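Putative hydrolase (Burkholderia cenocepacia, PDB 4X00) has the alpha/beta hydrolase fold and is probably a hydrolase, putatively an aryl esterase, though its substrate is not established. Local coordinates at residues N49-Y62 against F262-S274. Residues are numbered along the deposited sequence; the frame is centred on the assembly and turned at random. Where two conformers were deposited one is given.
Sequences NWSKQLQDPRLQHY and FLEEPERFNRDLS. With EDO (1,2-ethanediol), chain H; EDO (1,2-ethanediol), chain F.
N270, on helix 266-280, meets K52, Q53, D56 and L59 of segment 49-62. CB of N270 lies 3.5 Å from OD2 of D56 and also faces CD1 of L59. CG of N270 sits against the same methyl, and the L59 side chain crosses that of N270 at about a right angle. N270 OD1 accepts a hydrogen bond from NE2 of Q53 at 2.9 Å, with the two amide planes 77° apart. ND2 spends both hydrogens. N270 ND2 gives one to the backbone O of K52, at 3.1 Å and from above the carbonyl plane. N270 ND2 gives the other to the anti lone pair of D56 OD2, at 2.8 Å.

Q53 bends at chi2 (60°), which carries its amide to N270 OD1 and F262 O. Q53 NE2 donates to O of F262 at 3.0 Å. K52, from helix 51-54, is extended beyond CG and crosses P266 obliquely, with CD against its ring. NZ of K52 donates to a lone pair of L263 O, in the carbonyl plane. CZ3 of W50 lies over one face of the F262 ring, whose other neighbours include W111. At the far end, Y62 OH and S274 OG share a hydrogen bond of 2.9 Å.

The contact joins the connection between strands 36-40 and 63-67 to the C-terminal helices of the alpha/beta hydrolase fold. Both polar ends of the buried N270 amide are satisfied, which fixes its flip. N270 ND2 and the backbone N of R58, which closes an Asx turn on OD1, would probably favour a charged D56 carboxylate.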
loop_
_atom_site.group_PDB
_atom_site.type_symbol
_atom_site.label_atom_id
_atom_site.label_comp_id
_atom_site.label_asym_id
_atom_site.label_seq_id
_atom_site.Cartn_x
_atom_site.Cartn_y
_atom_site.Cartn_z
ATOM N N ASN A 49 7.322 6.397 2.414
ATOM C CA ASN A 49 7.629 4.992 2.685
ATOM C C ASN A 49 8.493 4.333 1.628
ATOM O O ASN A 49 9.162 3.365 1.933
ATOM C CB ASN A 49 6.350 4.183 2.820
ATOM C CG ASN A 49 5.605 4.498 4.068
ATOM O OD1 ASN A 49 4.454 4.928 4.003
ATOM N ND2 ASN A 49 6.212 4.255 5.209
ATOM N N TRP A 50 8.454 4.860 0.399
ATOM C CA TRP A 50 9.069 4.183 -0.744
ATOM C C TRP A 50 10.455 4.704 -1.093
ATOM O O TRP A 50 10.991 4.376 -2.144
ATOM C CB TRP A 50 8.148 4.298 -1.956
ATOM C CG TRP A 50 6.805 3.688 -1.750
ATOM C CD1 TRP A 50 5.594 4.348 -1.687
ATOM C CD2 TRP A 50 6.518 2.302 -1.547
ATOM N NE1 TRP A 50 4.584 3.446 -1.476
ATOM C CE2 TRP A 50 5.116 2.177 -1.420
ATOM C CE3 TRP A 50 7.310 1.135 -1.535
ATOM C CZ2 TRP A 50 4.481 0.927 -1.263
ATOM C CZ3 TRP A 50 6.680 -0.098 -1.369
ATOM C CH2 TRP A 50 5.289 -0.192 -1.229
ATOM N N SER A 51 11.081 5.451 -0.195
ATOM C CA SER A 51 12.362 6.093 -0.492
ATOM C C SER A 51 13.467 5.119 -0.930
ATOM O O SER A 51 14.280 5.441 -1.799
ATOM C CB SER A 51 12.859 6.889 0.709
ATOM O OG SER A 51 13.223 6.019 1.752
ATOM N N LYS A 52 13.520 3.929 -0.333
ATOM C CA LYS A 52 14.604 3.010 -0.691
ATOM C C LYS A 52 14.393 2.366 -2.050
ATOM O O LYS A 52 15.335 1.804 -2.635
ATOM C CB LYS A 52 14.774 1.933 0.376
ATOM C CG LYS A 52 15.151 2.513 1.730
ATOM C CD LYS A 52 15.563 1.433 2.665
ATOM C CE LYS A 52 15.751 1.968 4.068
ATOM N NZ LYS A 52 16.064 0.841 4.967
ATOM N N GLN A 53 13.168 2.416 -2.556
ATOM C CA GLN A 53 12.894 1.978 -3.934
ATOM C C GLN A 53 13.235 3.126 -4.890
ATOM O O GLN A 53 13.948 2.929 -5.889
ATOM C CB GLN A 53 11.433 1.542 -4.108
ATOM C CG GLN A 53 11.112 0.204 -3.429
ATOM C CD GLN A 53 11.337 0.204 -1.925
ATOM O OE1 GLN A 53 10.660 0.951 -1.202
ATOM N NE2 GLN A 53 12.261 -0.640 -1.429
ATOM N N LEU A 54 12.745 4.328 -4.599
ATOM C CA LEU A 54 12.978 5.450 -5.513
ATOM C C LEU A 54 14.438 5.846 -5.646
ATOM O O LEU A 54 14.841 6.378 -6.677
ATOM C CB LEU A 54 12.190 6.678 -5.058
ATOM C CG LEU A 54 10.720 6.419 -4.794
ATOM C CD1 LEU A 54 10.074 7.658 -4.199
ATOM C CD2 LEU A 54 10.043 5.990 -6.108
ATOM N N GLN A 55 15.222 5.607 -4.607
ATOM C CA GLN A 55 16.636 5.973 -4.629
ATOM C C GLN A 55 17.567 4.934 -5.233
ATOM O O GLN A 55 18.750 5.194 -5.380
ATOM C CB GLN A 55 17.114 6.277 -3.202
ATOM C CG GLN A 55 16.475 7.515 -2.581
ATOM C CD GLN A 55 16.686 7.585 -1.068
ATOM O OE1 GLN A 55 17.304 6.696 -0.469
ATOM N NE2 GLN A 55 16.164 8.642 -0.444
ATOM N N ASP A 56 17.053 3.755 -5.570
ATOM C CA ASP A 56 17.900 2.676 -6.067
ATOM C C ASP A 56 18.212 2.875 -7.546
ATOM O O ASP A 56 17.306 2.863 -8.361
ATOM C CB ASP A 56 17.206 1.338 -5.833
ATOM C CG ASP A 56 18.127 0.151 -6.085
ATOM O OD1 ASP A 56 19.102 0.304 -6.830
ATOM O OD2 ASP A 56 17.865 -0.947 -5.569
ATOM N N PRO A 57 19.499 3.046 -7.893
ATOM C CA PRO A 57 19.863 3.212 -9.304
ATOM C C PRO A 57 19.308 2.090 -10.182
ATOM O O PRO A 57 18.980 2.317 -11.361
ATOM C CB PRO A 57 21.392 3.170 -9.279
ATOM C CG PRO A 57 21.770 3.583 -7.936
ATOM C CD PRO A 57 20.670 3.153 -6.999
ATOM N N ARG A 58 19.204 0.897 -9.609
ATOM C CA ARG A 58 18.800 -0.297 -10.365
ATOM C C ARG A 58 17.315 -0.299 -10.738
ATOM O O ARG A 58 16.880 -1.106 -11.555
ATOM C CB ARG A 58 19.126 -1.565 -9.583
ATOM N N LEU A 59 16.535 0.609 -10.156
ATOM C CA LEU A 59 15.132 0.741 -10.524
ATOM C C LEU A 59 14.859 1.966 -11.393
ATOM O O LEU A 59 13.717 2.185 -11.782
ATOM C CB LEU A 59 14.263 0.824 -9.277
ATOM C CG LEU A 59 14.240 -0.427 -8.388
ATOM C CD1 LEU A 59 13.327 -0.217 -7.213
ATOM C CD2 LEU A 59 13.767 -1.642 -9.203
ATOM N N GLN A 60 15.886 2.743 -11.715
ATOM C CA GLN A 60 15.777 4.066 -12.350
ATOM C C GLN A 60 15.359 4.035 -13.811
ATOM O O GLN A 60 15.063 5.081 -14.404
ATOM C CB GLN A 60 17.115 4.816 -12.259
ATOM C CG GLN A 60 17.507 5.216 -10.859
ATOM C CD GLN A 60 16.374 5.886 -10.107
ATOM O OE1 GLN A 60 15.867 6.938 -10.517
ATOM N NE2 GLN A 60 15.954 5.267 -9.009
ATOM N N HIS A 61 15.417 2.857 -14.435
ATOM C CA HIS A 61 14.986 2.760 -15.831
ATOM C C HIS A 61 13.494 2.501 -15.905
ATOM O O HIS A 61 12.928 2.472 -17.003
ATOM C CB HIS A 61 15.738 1.665 -16.573
ATOM C CG HIS A 61 15.568 0.328 -15.940
ATOM N ND1 HIS A 61 15.872 0.086 -14.611
ATOM C CD2 HIS A 61 15.067 -0.827 -16.431
ATOM C CE1 HIS A 61 15.578 -1.167 -14.322
ATOM N NE2 HIS A 61 15.100 -1.745 -15.410
ATOM N N TYR A 62 12.850 2.328 -14.749
ATOM C CA TYR A 62 11.387 2.277 -14.713
ATOM C C TYR A 62 10.826 3.662 -14.474
ATOM O O TYR A 62 11.542 4.532 -13.981
ATOM C CB TYR A 62 10.879 1.361 -13.603
ATOM C CG TYR A 62 11.355 -0.055 -13.760
ATOM C CD1 TYR A 62 11.000 -0.805 -14.878
ATOM C CD2 TYR A 62 12.134 -0.648 -12.783
ATOM C CE1 TYR A 62 11.461 -2.132 -15.033
ATOM C CE2 TYR A 62 12.588 -1.958 -12.914
ATOM C CZ TYR A 62 12.234 -2.697 -14.046
ATOM O OH TYR A 62 12.680 -3.995 -14.204
ATOM N N PHE A 262 10.051 -3.826 2.356
ATOM C CA PHE A 262 10.652 -2.900 1.395
ATOM C C PHE A 262 11.602 -1.911 2.096
ATOM O O PHE A 262 12.501 -1.342 1.442
ATOM C CB PHE A 262 9.555 -2.142 0.622
ATOM C CG PHE A 262 8.569 -1.445 1.536
ATOM C CD1 PHE A 262 7.474 -2.130 2.071
ATOM C CD2 PHE A 262 8.805 -0.118 1.914
ATOM C CE1 PHE A 262 6.599 -1.490 2.953
ATOM C CE2 PHE A 262 7.950 0.525 2.798
ATOM C CZ PHE A 262 6.844 -0.168 3.321
ATOM N N LEU A 263 11.410 -1.711 3.408
ATOM C CA LEU A 263 12.336 -0.901 4.205
ATOM C C LEU A 263 13.314 -1.791 4.945
ATOM O O LEU A 263 14.485 -1.434 5.099
ATOM C CB LEU A 263 11.557 -0.029 5.214
ATOM C CG LEU A 263 10.979 1.254 4.589
ATOM C CD1 LEU A 263 9.891 1.848 5.518
ATOM C CD2 LEU A 263 12.061 2.288 4.290
ATOM N N GLU A 264 12.837 -2.947 5.412
ATOM C CA GLU A 264 13.681 -3.822 6.253
ATOM C C GLU A 264 14.736 -4.617 5.483
ATOM O O GLU A 264 15.844 -4.855 6.009
ATOM C CB GLU A 264 12.810 -4.794 7.047
ATOM C CG GLU A 264 11.849 -4.060 8.015
ATOM C CD GLU A 264 10.897 -4.992 8.723
ATOM O OE1 GLU A 264 11.358 -5.819 9.522
ATOM O OE2 GLU A 264 9.670 -4.898 8.498
ATOM N N GLU A 265 14.390 -5.050 4.278
ATOM C CA GLU A 265 15.284 -5.804 3.401
ATOM C C GLU A 265 15.216 -5.188 2.004
ATOM O O GLU A 265 14.702 -5.807 1.062
ATOM C CB GLU A 265 14.886 -7.288 3.376
ATOM C CG GLU A 265 15.147 -7.991 4.700
ATOM C CD GLU A 265 14.885 -9.487 4.636
ATOM O OE1 GLU A 265 15.481 -10.180 3.789
ATOM O OE2 GLU A 265 14.091 -9.995 5.452
ATOM N N PRO A 266 15.703 -3.952 1.862
ATOM C CA PRO A 266 15.425 -3.201 0.628
ATOM C C PRO A 266 16.169 -3.756 -0.580
ATOM O O PRO A 266 15.615 -3.693 -1.681
ATOM C CB PRO A 266 15.907 -1.777 0.984
ATOM C CG PRO A 266 16.956 -1.986 2.036
ATOM C CD PRO A 266 16.444 -3.152 2.860
ATOM N N GLU A 267 17.377 -4.280 -0.402
ATOM C CA GLU A 267 18.094 -4.822 -1.552
ATOM C C GLU A 267 17.378 -6.054 -2.109
ATOM O O GLU A 267 17.168 -6.199 -3.318
ATOM C CB GLU A 267 19.516 -5.192 -1.147
ATOM C CG GLU A 267 20.339 -4.017 -0.646
ATOM C CD GLU A 267 20.157 -3.711 0.861
ATOM O OE1 GLU A 267 19.480 -4.470 1.575
ATOM O OE2 GLU A 267 20.787 -2.756 1.355
ATOM N N ARG A 268 16.961 -6.940 -1.212
ATOM C CA ARG A 268 16.187 -8.107 -1.610
ATOM C C ARG A 268 14.849 -7.707 -2.232
ATOM O O ARG A 268 14.465 -8.215 -3.298
ATOM C CB ARG A 268 15.972 -9.015 -0.399
ATOM C CG ARG A 268 15.156 -10.248 -0.648
ATOM C CD ARG A 268 14.954 -10.994 0.655
ATOM N NE ARG A 268 14.208 -12.230 0.489
ATOM C CZ ARG A 268 13.861 -13.003 1.508
ATOM N NH1 ARG A 268 14.227 -12.663 2.771
ATOM N NH2 ARG A 268 13.196 -14.137 1.281
ATOM N N PHE A 269 14.168 -6.749 -1.606
ATOM C CA PHE A 269 12.878 -6.320 -2.128
ATOM C C PHE A 269 13.013 -5.754 -3.532
ATOM O O PHE A 269 12.214 -6.076 -4.411
ATOM C CB PHE A 269 12.250 -5.290 -1.188
ATOM C CG PHE A 269 10.890 -4.836 -1.650
ATOM C CD1 PHE A 269 9.762 -5.565 -1.318
ATOM C CD2 PHE A 269 10.765 -3.737 -2.484
ATOM C CE1 PHE A 269 8.510 -5.184 -1.780
ATOM C CE2 PHE A 269 9.504 -3.348 -2.944
ATOM C CZ PHE A 269 8.403 -4.096 -2.621
ATOM N N ASN A 270 14.014 -4.902 -3.739
ATOM C CA ASN A 270 14.157 -4.254 -5.037
ATOM C C ASN A 270 14.535 -5.257 -6.110
ATOM O O ASN A 270 14.149 -5.100 -7.276
ATOM C CB ASN A 270 15.195 -3.141 -4.968
ATOM C CG ASN A 270 14.734 -1.986 -4.111
ATOM O OD1 ASN A 270 13.565 -1.937 -3.702
ATOM N ND2 ASN A 270 15.626 -1.032 -3.874
ATOM N N ARG A 271 15.328 -6.262 -5.734
ATOM C CA ARG A 271 15.629 -7.374 -6.634
ATOM C C ARG A 271 14.344 -8.131 -7.010
ATOM O O ARG A 271 14.056 -8.350 -8.193
ATOM C CB ARG A 271 16.632 -8.319 -5.950
ATOM C CG ARG A 271 17.113 -9.432 -6.885
ATOM C CD ARG A 271 17.722 -10.599 -6.077
ATOM N NE ARG A 271 16.669 -11.348 -5.404
ATOM C CZ ARG A 271 16.743 -11.855 -4.165
ATOM N NH1 ARG A 271 17.858 -11.741 -3.445
ATOM N NH2 ARG A 271 15.696 -12.478 -3.637
ATOM N N ASP A 272 13.554 -8.518 -6.000
ATOM C CA ASP A 272 12.302 -9.219 -6.278
ATOM C C ASP A 272 11.353 -8.379 -7.125
ATOM O O ASP A 272 10.686 -8.906 -8.023
ATOM C CB ASP A 272 11.628 -9.606 -4.961
ATOM C CG ASP A 272 12.275 -10.794 -4.276
ATOM O OD1 ASP A 272 13.051 -11.565 -4.912
ATOM O OD2 ASP A 272 11.977 -10.982 -3.085
ATOM N N LEU A 273 11.277 -7.081 -6.848
ATOM C CA LEU A 273 10.362 -6.214 -7.589
ATOM C C LEU A 273 10.800 -6.093 -9.036
ATOM O O LEU A 273 9.987 -6.277 -9.966
ATOM C CB LEU A 273 10.284 -4.834 -6.928
ATOM C CG LEU A 273 9.454 -3.813 -7.713
ATOM C CD1 LEU A 273 7.991 -4.313 -7.932
ATOM C CD2 LEU A 273 9.456 -2.465 -6.988
ATOM N N SER A 274 12.087 -5.835 -9.263
ATOM C CA SER A 274 12.533 -5.685 -10.652
ATOM C C SER A 274 12.342 -6.998 -11.423
ATOM O O SER A 274 11.884 -6.985 -12.569
ATOM C CB SER A 274 13.994 -5.224 -10.703
ATOM O OG SER A 274 14.402 -5.039 -12.053
HETATM C C1 EDO H . 12.483 -15.339 -1.465
HETATM O O1 EDO H . 13.876 -15.633 -1.210
HETATM C C2 EDO H . 12.293 -14.099 -2.334
HETATM O O2 EDO H . 13.175 -13.038 -1.956
HETATM C C1 EDO F . 11.709 5.973 4.737
HETATM O O1 EDO F . 13.090 5.716 4.453
HETATM C C2 EDO F . 11.538 7.460 5.025
HETATM O O2 EDO F . 11.639 8.206 3.802
HETATM O O HOH W 1 16.867 -4.159 -11.752
#